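Local coordinates for protein YcaO (Methanopyrus kandleri, PDB 6CIB) that binds ADP and magnesium and probably uses ATP to convert backbone amides of peptides into thioamides, as a member of the YcaO family, at residues L153-V158 and S312-T317; V332-L337 and P345-R350; Q160-V165 and E319-V324. All blocks are in the same frame, centred on the assembly; numbering follows the deposited sequence.

Contact 1: residues L153-V158 and S312-T317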
loop_
_atom_site.group_PDB
_atom_site.type_symbol
_atom_site.label_atom_id
_atom_site.label_comp_id
_atom_site.label_asym_id
_atom_site.label_seq_id
_atom_site.Cartn_x
_atom_site.Cartn_y
_atom_site.Cartn_z
ATOM N N LEU A 153 4.672 5.472 -15.240
ATOM C CA LEU A 153 5.037 4.299 -16.022
ATOM C C LEU A 153 4.529 3.062 -15.329
ATOM O O LEU A 153 4.348 3.058 -14.106
ATOM C CB LEU A 153 6.560 4.203 -16.208
ATOM C CG LEU A 153 7.319 5.369 -16.875
ATOM C CD1 LEU A 153 8.808 5.097 -16.816
ATOM C CD2 LEU A 153 6.903 5.594 -18.324
ATOM N N ARG A 154 4.317 2.004 -16.107
ATOM C CA ARG A 154 3.830 0.747 -15.560
ATOM C C ARG A 154 4.785 0.185 -14.496
ATOM O O ARG A 154 4.321 -0.344 -13.485
ATOM C CB ARG A 154 3.455 -0.246 -16.685
ATOM C CG ARG A 154 4.494 -1.258 -17.133
ATOM C CD ARG A 154 4.168 -2.636 -16.576
ATOM N NE ARG A 154 4.948 -3.701 -17.208
ATOM C CZ ARG A 154 5.814 -4.507 -16.592
ATOM N NH1 ARG A 154 6.045 -4.423 -15.291
ATOM N NH2 ARG A 154 6.455 -5.426 -17.293
ATOM N N GLU A 155 6.099 0.371 -14.693
ATOM C CA GLU A 155 7.119 -0.071 -13.724
ATOM C C GLU A 155 6.952 0.596 -12.358
ATOM O O GLU A 155 7.059 -0.082 -11.337
ATOM C CB GLU A 155 8.545 0.151 -14.235
ATOM C CG GLU A 155 8.984 -0.825 -15.325
ATOM C CD GLU A 155 8.593 -0.377 -16.723
ATOM O OE1 GLU A 155 7.842 0.620 -16.880
ATOM O OE2 GLU A 155 9.047 -1.025 -17.684
ATOM N N GLU A 156 6.681 1.905 -12.358
ATOM C CA GLU A 156 6.390 2.662 -11.125
ATOM C C GLU A 156 5.249 2.027 -10.345
ATOM O O GLU A 156 5.360 1.813 -9.143
ATOM C CB GLU A 156 5.988 4.098 -11.458
ATOM C CG GLU A 156 7.119 5.060 -11.755
ATOM C CD GLU A 156 6.632 6.490 -11.858
ATOM O OE1 GLU A 156 7.458 7.375 -12.147
ATOM O OE2 GLU A 156 5.416 6.737 -11.643
ATOM N N ALA A 157 4.152 1.743 -11.050
ATOM C CA ALA A 157 2.946 1.141 -10.477
ATOM C C ALA A 157 3.196 -0.295 -10.001
ATOM O O ALA A 157 2.735 -0.677 -8.924
ATOM C CB ALA A 157 1.808 1.195 -11.493
ATOM N N VAL A 158 3.927 -1.084 -10.793
ATOM C CA VAL A 158 4.294 -2.457 -10.390
ATOM C C VAL A 158 5.118 -2.474 -9.102
ATOM O O VAL A 158 4.781 -3.207 -8.163
ATOM C CB VAL A 158 4.979 -3.260 -11.524
ATOM C CG1 VAL A 158 5.458 -4.624 -11.027
ATOM C CG2 VAL A 158 4.009 -3.466 -12.671
ATOM N N SER A 312 18.079 1.644 -12.235
ATOM C CA SER A 312 17.010 1.889 -13.186
ATOM C C SER A 312 15.702 1.267 -12.711
ATOM O O SER A 312 15.698 0.310 -11.927
ATOM C CB SER A 312 17.388 1.391 -14.587
ATOM O OG SER A 312 17.203 -0.006 -14.708
ATOM N N LEU A 313 14.600 1.821 -13.209
ATOM C CA LEU A 313 13.260 1.373 -12.880
ATOM C C LEU A 313 12.999 -0.073 -13.316
ATOM O O LEU A 313 12.371 -0.838 -12.577
ATOM C CB LEU A 313 12.255 2.328 -13.524
ATOM C CG LEU A 313 10.940 2.675 -12.835
ATOM C CD1 LEU A 313 11.118 3.224 -11.424
ATOM C CD2 LEU A 313 10.211 3.680 -13.718
ATOM N N GLU A 314 13.496 -0.433 -14.503
ATOM C CA GLU A 314 13.345 -1.778 -15.073
ATOM C C GLU A 314 14.033 -2.853 -14.236
ATOM O O GLU A 314 13.454 -3.908 -13.983
ATOM C CB GLU A 314 13.870 -1.833 -16.524
ATOM C CG GLU A 314 13.051 -1.048 -17.543
ATOM C CD GLU A 314 13.465 0.411 -17.679
ATOM O OE1 GLU A 314 14.337 0.894 -16.925
ATOM O OE2 GLU A 314 12.909 1.097 -18.561
ATOM N N LYS A 315 15.269 -2.566 -13.830
ATOM C CA LYS A 315 16.098 -3.442 -12.995
ATOM C C LYS A 315 15.478 -3.607 -11.601
ATOM O O LYS A 315 15.412 -4.723 -11.066
ATOM C CB LYS A 315 17.518 -2.845 -12.893
ATOM C CG LYS A 315 18.481 -3.517 -11.918
ATOM C CD LYS A 315 19.468 -4.421 -12.635
ATOM C CE LYS A 315 20.854 -4.317 -12.012
ATOM N NZ LYS A 315 21.890 -4.975 -12.861
ATOM N N LEU A 316 15.027 -2.491 -11.026
ATOM C CA LEU A 316 14.399 -2.504 -9.703
ATOM C C LEU A 316 13.158 -3.385 -9.693
ATOM O O LEU A 316 13.002 -4.218 -8.795
ATOM C CB LEU A 316 14.090 -1.080 -9.206
ATOM C CG LEU A 316 13.428 -0.919 -7.833
ATOM C CD1 LEU A 316 14.266 -1.536 -6.721
ATOM C CD2 LEU A 316 13.185 0.549 -7.556
ATOM N N THR A 317 12.313 -3.220 -10.716
ATOM C CA THR A 317 11.111 -4.040 -10.931
ATOM C C THR A 317 11.464 -5.533 -11.005
ATOM O O THR A 317 10.885 -6.342 -10.290
ATOM C CB THR A 317 10.355 -3.617 -12.216
ATOM O OG1 THR A 317 10.061 -2.218 -12.169
ATOM C CG2 THR A 317 9.047 -4.400 -12.381
HETATM O O HOH W 1 10.486 0.561 -19.565
#

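Contact 2: residues V332-L337 and P345-R350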
loop_
_atom_site.group_PDB
_atom_site.type_symbol
_atom_site.label_atom_id
_atom_site.label_comp_id
_atom_site.label_asym_id
_atom_site.label_seq_id
_atom_site.Cartn_x
_atom_site.Cartn_y
_atom_site.Cartn_z
ATOM N N VAL A 332 3.455 -14.271 -8.688
ATOM C CA VAL A 332 3.414 -12.799 -8.773
ATOM C C VAL A 332 2.693 -12.442 -10.067
ATOM O O VAL A 332 3.234 -12.650 -11.165
ATOM C CB VAL A 332 4.833 -12.167 -8.747
ATOM C CG1 VAL A 332 4.770 -10.641 -8.884
ATOM C CG2 VAL A 332 5.566 -12.547 -7.469
ATOM N N ILE A 333 1.465 -11.942 -9.935
ATOM C CA ILE A 333 0.618 -11.621 -11.093
ATOM C C ILE A 333 0.375 -10.110 -11.204
ATOM O O ILE A 333 0.093 -9.447 -10.205
ATOM C CB ILE A 333 -0.722 -12.395 -11.047
ATOM C CG1 ILE A 333 -0.471 -13.921 -10.991
ATOM C CG2 ILE A 333 -1.608 -12.028 -12.235
ATOM C CD1 ILE A 333 -1.677 -14.764 -10.605
ATOM N N GLU A 334 0.504 -9.588 -12.425
ATOM C CA GLU A 334 0.162 -8.207 -12.760
ATOM C C GLU A 334 -1.047 -8.173 -13.713
ATOM O O GLU A 334 -1.077 -8.895 -14.721
ATOM C CB GLU A 334 1.362 -7.510 -13.407
ATOM C CG GLU A 334 1.063 -6.142 -14.016
ATOM C CD GLU A 334 2.129 -5.650 -14.986
ATOM O OE1 GLU A 334 3.158 -6.331 -15.182
ATOM O OE2 GLU A 334 1.937 -4.562 -15.564
ATOM N N VAL A 335 -2.032 -7.340 -13.376
ATOM C CA VAL A 335 -3.175 -7.080 -14.250
ATOM C C VAL A 335 -3.179 -5.603 -14.637
ATOM O O VAL A 335 -3.195 -4.725 -13.774
ATOM C CB VAL A 335 -4.523 -7.471 -13.582
ATOM C CG1 VAL A 335 -5.707 -7.152 -14.491
ATOM C CG2 VAL A 335 -4.537 -8.944 -13.188
ATOM N N ASP A 336 -3.159 -5.344 -15.939
ATOM C CA ASP A 336 -3.191 -3.988 -16.484
ATOM C C ASP A 336 -4.575 -3.360 -16.285
ATOM O O ASP A 336 -5.585 -3.937 -16.696
ATOM C CB ASP A 336 -2.839 -4.042 -17.975
ATOM C CG ASP A 336 -2.494 -2.678 -18.562
ATOM O OD1 ASP A 336 -2.716 -1.631 -17.917
ATOM O OD2 ASP A 336 -1.991 -2.651 -19.701
ATOM N N LEU A 337 -4.613 -2.184 -15.650
ATOM C CA LEU A 337 -5.872 -1.456 -15.426
ATOM C C LEU A 337 -5.901 -0.045 -16.023
ATOM O O LEU A 337 -6.804 0.743 -15.724
ATOM C CB LEU A 337 -6.229 -1.427 -13.925
ATOM C CG LEU A 337 -6.728 -2.742 -13.301
ATOM C CD1 LEU A 337 -6.891 -2.610 -11.794
ATOM C CD2 LEU A 337 -8.032 -3.203 -13.934
ATOM N N PRO A 345 -0.856 4.794 -16.539
ATOM C CA PRO A 345 -0.590 3.414 -16.130
ATOM C C PRO A 345 -1.136 3.106 -14.735
ATOM O O PRO A 345 -0.782 3.782 -13.765
ATOM C CB PRO A 345 0.943 3.327 -16.146
ATOM C CG PRO A 345 1.370 4.370 -17.124
ATOM C CD PRO A 345 0.373 5.484 -16.982
ATOM N N VAL A 346 -2.035 2.122 -14.663
ATOM C CA VAL A 346 -2.541 1.585 -13.390
ATOM C C VAL A 346 -2.430 0.070 -13.470
ATOM O O VAL A 346 -2.698 -0.522 -14.525
ATOM C CB VAL A 346 -4.019 2.004 -13.085
ATOM C CG1 VAL A 346 -4.500 1.430 -11.746
ATOM C CG2 VAL A 346 -4.168 3.521 -13.068
ATOM N N VAL A 347 -2.013 -0.550 -12.366
ATOM C CA VAL A 347 -1.974 -2.011 -12.272
ATOM C C VAL A 347 -2.600 -2.525 -10.983
ATOM O O VAL A 347 -2.695 -1.802 -9.978
ATOM C CB VAL A 347 -0.547 -2.621 -12.410
ATOM C CG1 VAL A 347 0.127 -2.210 -13.718
ATOM C CG2 VAL A 347 0.335 -2.302 -11.205
ATOM N N ARG A 348 -3.023 -3.785 -11.040
ATOM C CA ARG A 348 -3.292 -4.561 -9.856
ATOM C C ARG A 348 -2.255 -5.688 -9.782
ATOM O O ARG A 348 -2.140 -6.507 -10.701
ATOM C CB ARG A 348 -4.713 -5.121 -9.891
ATOM C CG ARG A 348 -5.171 -5.727 -8.579
ATOM C CD ARG A 348 -5.633 -4.647 -7.604
ATOM N NE ARG A 348 -5.793 -5.189 -6.257
ATOM C CZ ARG A 348 -6.907 -5.744 -5.786
ATOM N NH1 ARG A 348 -8.003 -5.832 -6.541
ATOM N NH2 ARG A 348 -6.926 -6.215 -4.545
ATOM N N VAL A 349 -1.493 -5.690 -8.693
ATOM C CA VAL A 349 -0.521 -6.745 -8.390
ATOM C C VAL A 349 -1.163 -7.671 -7.378
ATOM O O VAL A 349 -1.668 -7.214 -6.346
ATOM C CB VAL A 349 0.801 -6.167 -7.831
ATOM C CG1 VAL A 349 1.752 -7.280 -7.380
ATOM C CG2 VAL A 349 1.469 -5.284 -8.877
ATOM N N ARG A 350 -1.183 -8.960 -7.702
ATOM C CA ARG A 350 -1.611 -9.996 -6.766
ATOM C C ARG A 350 -0.460 -10.979 -6.561
ATOM O O ARG A 350 0.193 -11.389 -7.525
ATOM C CB ARG A 350 -2.857 -10.753 -7.269
ATOM C CG ARG A 350 -4.016 -9.907 -7.805
ATOM C CD ARG A 350 -4.621 -8.960 -6.773
ATOM N NE ARG A 350 -5.259 -9.668 -5.663
ATOM C CZ ARG A 350 -4.970 -9.485 -4.378
ATOM N NH1 ARG A 350 -4.058 -8.589 -4.007
ATOM N NH2 ARG A 350 -5.618 -10.191 -3.452
#

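Contact 3: residues Q160-V165 and E319-V324. With ADP (adenosine-5'-diphosphate), chain G.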
loop_
_atom_site.group_PDB
_atom_site.type_symbol
_atom_site.label_atom_id
_atom_site.label_comp_id
_atom_site.label_asym_id
_atom_site.label_seq_id
_atom_site.Cartn_x
_atom_site.Cartn_y
_atom_site.Cartn_z
ATOM N N GLN A 160 5.330 -0.097 -6.756
ATOM C CA GLN A 160 4.466 0.388 -5.678
ATOM C C GLN A 160 3.470 -0.685 -5.209
ATOM O O GLN A 160 3.352 -0.934 -4.003
ATOM C CB GLN A 160 3.729 1.665 -6.112
ATOM C CG GLN A 160 2.966 2.388 -4.999
ATOM C CD GLN A 160 3.851 3.296 -4.153
ATOM O OE1 GLN A 160 5.062 3.403 -4.380
ATOM N NE2 GLN A 160 3.244 3.966 -3.174
ATOM N N GLY A 161 2.767 -1.303 -6.161
ATOM C CA GLY A 161 1.798 -2.370 -5.868
ATOM C C GLY A 161 2.387 -3.588 -5.179
ATOM O O GLY A 161 1.778 -4.137 -4.260
ATOM N N LEU A 162 3.579 -3.996 -5.625
ATOM C CA LEU A 162 4.277 -5.165 -5.072
ATOM C C LEU A 162 4.789 -4.910 -3.656
ATOM O O LEU A 162 4.605 -5.749 -2.774
ATOM C CB LEU A 162 5.425 -5.577 -5.984
ATOM C CG LEU A 162 6.100 -6.933 -5.785
ATOM C CD1 LEU A 162 5.100 -8.074 -5.927
ATOM C CD2 LEU A 162 7.236 -7.084 -6.790
ATOM N N LEU A 163 5.417 -3.752 -3.449
ATOM C CA LEU A 163 5.829 -3.318 -2.119
ATOM C C LEU A 163 4.663 -3.264 -1.135
ATOM O O LEU A 163 4.805 -3.704 0.005
ATOM C CB LEU A 163 6.600 -1.984 -2.174
ATOM C CG LEU A 163 8.024 -2.059 -2.787
ATOM C CD1 LEU A 163 8.656 -0.679 -2.889
ATOM C CD2 LEU A 163 8.947 -3.013 -2.031
ATOM N N GLU A 164 3.510 -2.753 -1.584
ATOM C CA GLU A 164 2.293 -2.751 -0.767
ATOM C C GLU A 164 1.868 -4.165 -0.337
ATOM O O GLU A 164 1.516 -4.384 0.828
ATOM C CB GLU A 164 1.161 -2.043 -1.506
ATOM C CG GLU A 164 -0.127 -1.913 -0.718
ATOM C CD GLU A 164 -1.106 -1.003 -1.421
ATOM O OE1 GLU A 164 -1.978 -1.518 -2.147
ATOM O OE2 GLU A 164 -0.964 0.231 -1.280
ATOM N N VAL A 165 1.905 -5.107 -1.275
ATOM C CA VAL A 165 1.573 -6.516 -0.989
ATOM C C VAL A 165 2.530 -7.118 0.064
ATOM O O VAL A 165 2.083 -7.812 0.985
ATOM C CB VAL A 165 1.500 -7.388 -2.280
ATOM C CG1 VAL A 165 1.314 -8.867 -1.937
ATOM C CG2 VAL A 165 0.350 -6.942 -3.185
ATOM N N GLU A 319 14.266 -7.121 -10.046
ATOM C CA GLU A 319 14.834 -7.588 -8.777
ATOM C C GLU A 319 13.794 -7.783 -7.671
ATOM O O GLU A 319 13.839 -8.786 -6.956
ATOM C CB GLU A 319 15.975 -6.678 -8.321
ATOM C CG GLU A 319 17.232 -6.833 -9.178
ATOM C CD GLU A 319 18.441 -6.105 -8.624
ATOM O OE1 GLU A 319 18.492 -5.839 -7.403
ATOM O OE2 GLU A 319 19.357 -5.807 -9.417
ATOM N N LEU A 320 12.846 -6.848 -7.559
ATOM C CA LEU A 320 11.742 -6.988 -6.604
ATOM C C LEU A 320 10.869 -8.195 -6.906
ATOM O O LEU A 320 10.551 -8.954 -5.997
ATOM C CB LEU A 320 10.909 -5.702 -6.503
ATOM C CG LEU A 320 11.586 -4.537 -5.773
ATOM C CD1 LEU A 320 10.756 -3.270 -5.906
ATOM C CD2 LEU A 320 11.859 -4.856 -4.310
ATOM N N VAL A 321 10.520 -8.383 -8.182
ATOM C CA VAL A 321 9.703 -9.532 -8.623
ATOM C C VAL A 321 10.405 -10.865 -8.290
ATOM O O VAL A 321 9.783 -11.796 -7.753
ATOM C CB VAL A 321 9.345 -9.438 -10.128
ATOM C CG1 VAL A 321 8.789 -10.757 -10.660
ATOM C CG2 VAL A 321 8.339 -8.319 -10.376
ATOM N N GLU A 322 11.700 -10.927 -8.592
ATOM C CA GLU A 322 12.520 -12.111 -8.317
ATOM C C GLU A 322 12.483 -12.497 -6.833
ATOM O O GLU A 322 12.225 -13.661 -6.504
ATOM C CB GLU A 322 13.958 -11.882 -8.793
ATOM C CG GLU A 322 14.129 -11.971 -10.309
ATOM C CD GLU A 322 15.546 -11.662 -10.781
ATOM O OE1 GLU A 322 16.322 -11.037 -10.022
ATOM O OE2 GLU A 322 15.886 -12.035 -11.925
ATOM N N ARG A 323 12.686 -11.508 -5.956
ATOM C CA ARG A 323 12.705 -11.720 -4.503
ATOM C C ARG A 323 11.366 -12.191 -3.947
ATOM O O ARG A 323 11.329 -13.069 -3.090
ATOM C CB ARG A 323 13.194 -10.473 -3.754
ATOM C CG ARG A 323 14.613 -10.024 -4.103
ATOM C CD ARG A 323 15.699 -10.894 -3.484
ATOM N NE ARG A 323 17.036 -10.430 -3.860
ATOM C CZ ARG A 323 18.166 -10.743 -3.221
ATOM N NH1 ARG A 323 18.156 -11.530 -2.144
ATOM N NH2 ARG A 323 19.322 -10.257 -3.660
ATOM N N VAL A 324 10.273 -11.622 -4.456
ATOM C CA VAL A 324 8.927 -12.075 -4.091
ATOM C C VAL A 324 8.636 -13.482 -4.632
ATOM O O VAL A 324 8.056 -14.307 -3.918
ATOM C CB VAL A 324 7.820 -11.070 -4.498
ATOM C CG1 VAL A 324 6.459 -11.556 -4.017
ATOM C CG2 VAL A 324 8.094 -9.697 -3.897
HETATM P PB ADP G . 0.424 4.639 -1.245
HETATM O O1B ADP G . 0.619 3.956 -2.582
HETATM O O2B ADP G . 1.089 3.937 -0.078
HETATM O O3B ADP G . -0.987 5.096 -0.958
HETATM P PA ADP G . 1.038 7.388 -1.948
HETATM O O1A ADP G . 2.400 8.009 -2.100
HETATM O O2A ADP G . 0.068 8.094 -1.039
HETATM O O3A ADP G . 1.369 5.939 -1.370
HETATM O "O5'" ADP G . 0.411 7.202 -3.416
HETATM C "C5'" ADP G . -0.986 7.120 -3.749
HETATM C "C4'" ADP G . -1.130 6.736 -5.234
HETATM O "O4'" ADP G . -0.485 7.719 -6.059
HETATM C "C3'" ADP G . -0.446 5.413 -5.595
HETATM O "O3'" ADP G . -1.135 4.791 -6.697
HETATM C "C2'" ADP G . 0.937 5.841 -6.050
HETATM O "O2'" ADP G . 1.561 4.876 -6.892
HETATM C "C1'" ADP G . 0.636 7.155 -6.764
HETATM N N9 ADP G . 1.757 8.121 -6.719
HETATM C C8 ADP G . 2.264 8.678 -5.604
HETATM N N7 ADP G . 3.283 9.515 -5.904
HETATM C C5 ADP G . 3.426 9.521 -7.233
HETATM C C6 ADP G . 4.320 10.205 -8.196
HETATM N N6 ADP G . 5.267 11.068 -7.757
HETATM N N1 ADP G . 4.152 9.928 -9.512
HETATM C C2 ADP G . 3.206 9.066 -9.958
HETATM N N3 ADP G . 2.355 8.415 -9.133
HETATM C C4 ADP G . 2.416 8.601 -7.779
#

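Contact 1: residues L153-V158 and S312-T317
Helices 154-177 and 313-325 start side by side here, their first turns running in similar directions at 32° with the axes of the two short segments 9.5 Å apart. The tight part centres on Glu155 and Thr317, whose CA atoms make the nearest backbone approach. Thr317 OG1 sits 3.5 Å from Glu155 CB and also touches CG, so it is the aliphatic stem of the glutamate that packs on the hydroxyl. That hydroxyl is turned back to its own helix: it donates to Leu313 O at 2.7 Å from above the carbonyl plane, and the same oxygen also accepts from Thr317 N. The methyl CG2 of Thr317 meets Val158 CG1 at 3.8 Å, the two side chains crossing at about a right angle. Leu313 extends the packing to the helix starts: its CG lies against Glu155 CB, while CD2 reaches Leu153 CD1 at 3.7 Å and brushes Glu156 CG.

The looser side, where Glu155 and Glu314 are partly exposed, is polar. Glu155 bends at chi2 (86°), bringing OE2 within 4.5 Å of Glu314 OE2, and one water donates to both oxygens, at 2.9 and 2.7 Å respectively. This bridge would probably ease the repulsion of two like charges; Thr2 gives Glu314 OE2 a further hydrogen bond. Glu156, an ADP-binding residue, lends its CG; its carboxylate makes a salt bridge with Arg12 and accepts from the backbone N of Ala13 and Arg152. Ala157 and Val158 seat helix 154-177 on Val347 of strand 346-351, while Ile159, one residue further along, packs against Leu313, Leu316 and Thr317.

Contact 2: residues V332-L337 and P345-R350
Strands 332-336 and 346-350 run antiparallel, their short axes 4.7 Å apart at 156°, and five backbone hydrogen bonds join the two segments. Ile333 with Arg350 and Val335 with Arg348 are hydrogen-bonded pairs; Ile333 N to Arg350 O (2.8 Å) lies nearly along the C=O axis. The last bond, Leu337 N to Val346 O at 2.8 Å, approaches from above the carbonyl plane, just past the end of strand 332-336. Next to the Val335-Arg348 pair, Val347 CA stands 3.3 Å from Val335 O in a CA-H...O contact. The two strands form a beta hairpin at the interior of a five-stranded antiparallel sheet, flanked by strands 113-118 and 148-150.

Glu334 and Val347 share the face turned to helix 154-177. The glutamate chain is extended, CG anti to the backbone N (chi1 170°), and crosses Val347 obliquely, so that OE2 comes 3.5 Å from Val347 CG1. An alanine at Glu334 would remove the chain beyond CB and would probably loosen the packing on Val347 and Val158 and lose the long, weak ion pair with Arg154.

On the face of Arg348 and Arg350, Leu337 CD1 reaches in from beyond the strand to lie 3.8 Å from Arg348 CB, the two chains side by side. Arg348 NH2 stands 3.7 Å above the guanidinium plane of Arg350, offset toward its rim. Glu131 and Glu356 form salt bridges with Arg350, while Asn146 O accepts from Arg348 NE.

Contact 3: residues Q160-V165 and E319-V324
Apolar packing alone joins the two helices in this buried contact, and Leu162 carries most of it. Its CG is anti to the backbone N (chi1 -167°), which places both methyls against helix 313-325. There CD2 settles over the backbone between Leu320 and Val321, 3.8 Å from Val321 N, and touches Leu320 CB and Val321 CG2, each at 3.9 Å. Leu162 CG also meets Val324 CG2 at 3.9 Å, the two side chains reaching tip to tip, with CD1 touching the same valine. Leu163 adds a second, lighter touch: it crosses Leu320 at about a right angle, CD2 to CD2 at 4.1 Å.

The short axes lie 10.6 Å apart at 29°, so the near-parallel helices meet through the length of these side chains rather than backbone to backbone. Both pack over the hairpin of strands 332-336 and 346-351, an alpha-on-beta layering within the ATP-binding YcaO domain: Leu162 and Val324 both rest on Val332 and Val351, and Leu162 also touches Val349.

Polar interactions belong to the side of helix 154-177 turned away from this packing. Gln160, bent at chi2, aims its amide at the nucleotide, and NE2 donates to ADP O1B at 2.7 Å in a nearly straight bond (168°). Its CG also lies 3.4 Å from ADP O2', so the bent side chain spans from ribose to beta-phosphate. Arg247 makes a weak hydrogen bond to Gln160 OE1. Glu164, one turn further along, accepts from Gly147 N through OE1; it is a known magnesium ligand of this protein, although no magnesium is bound to it in this model.

Contacts 1 and 3 hold the same pair, helices 154-177 and 313-325, at successive turns, whereas contact 2 joins two strands of the sheet beneath them. Contact 1, at the helix starts, is partly buried and mixes apolar packing with a water-bridged carboxylate pair; contact 3 is fully buried and purely apolar between its helices. Contact 2, also buried, is instead ruled by backbone hydrogen bonds. The layers meet directly: a long, weak ion pair joins contacts 1 and 2, Pro345 packs against the start of helix 154-177, and the hairpin's valines lie under both helices. Helix 154-177 also carries an ADP-binding residue in each helix contact, Glu156 and Gln160.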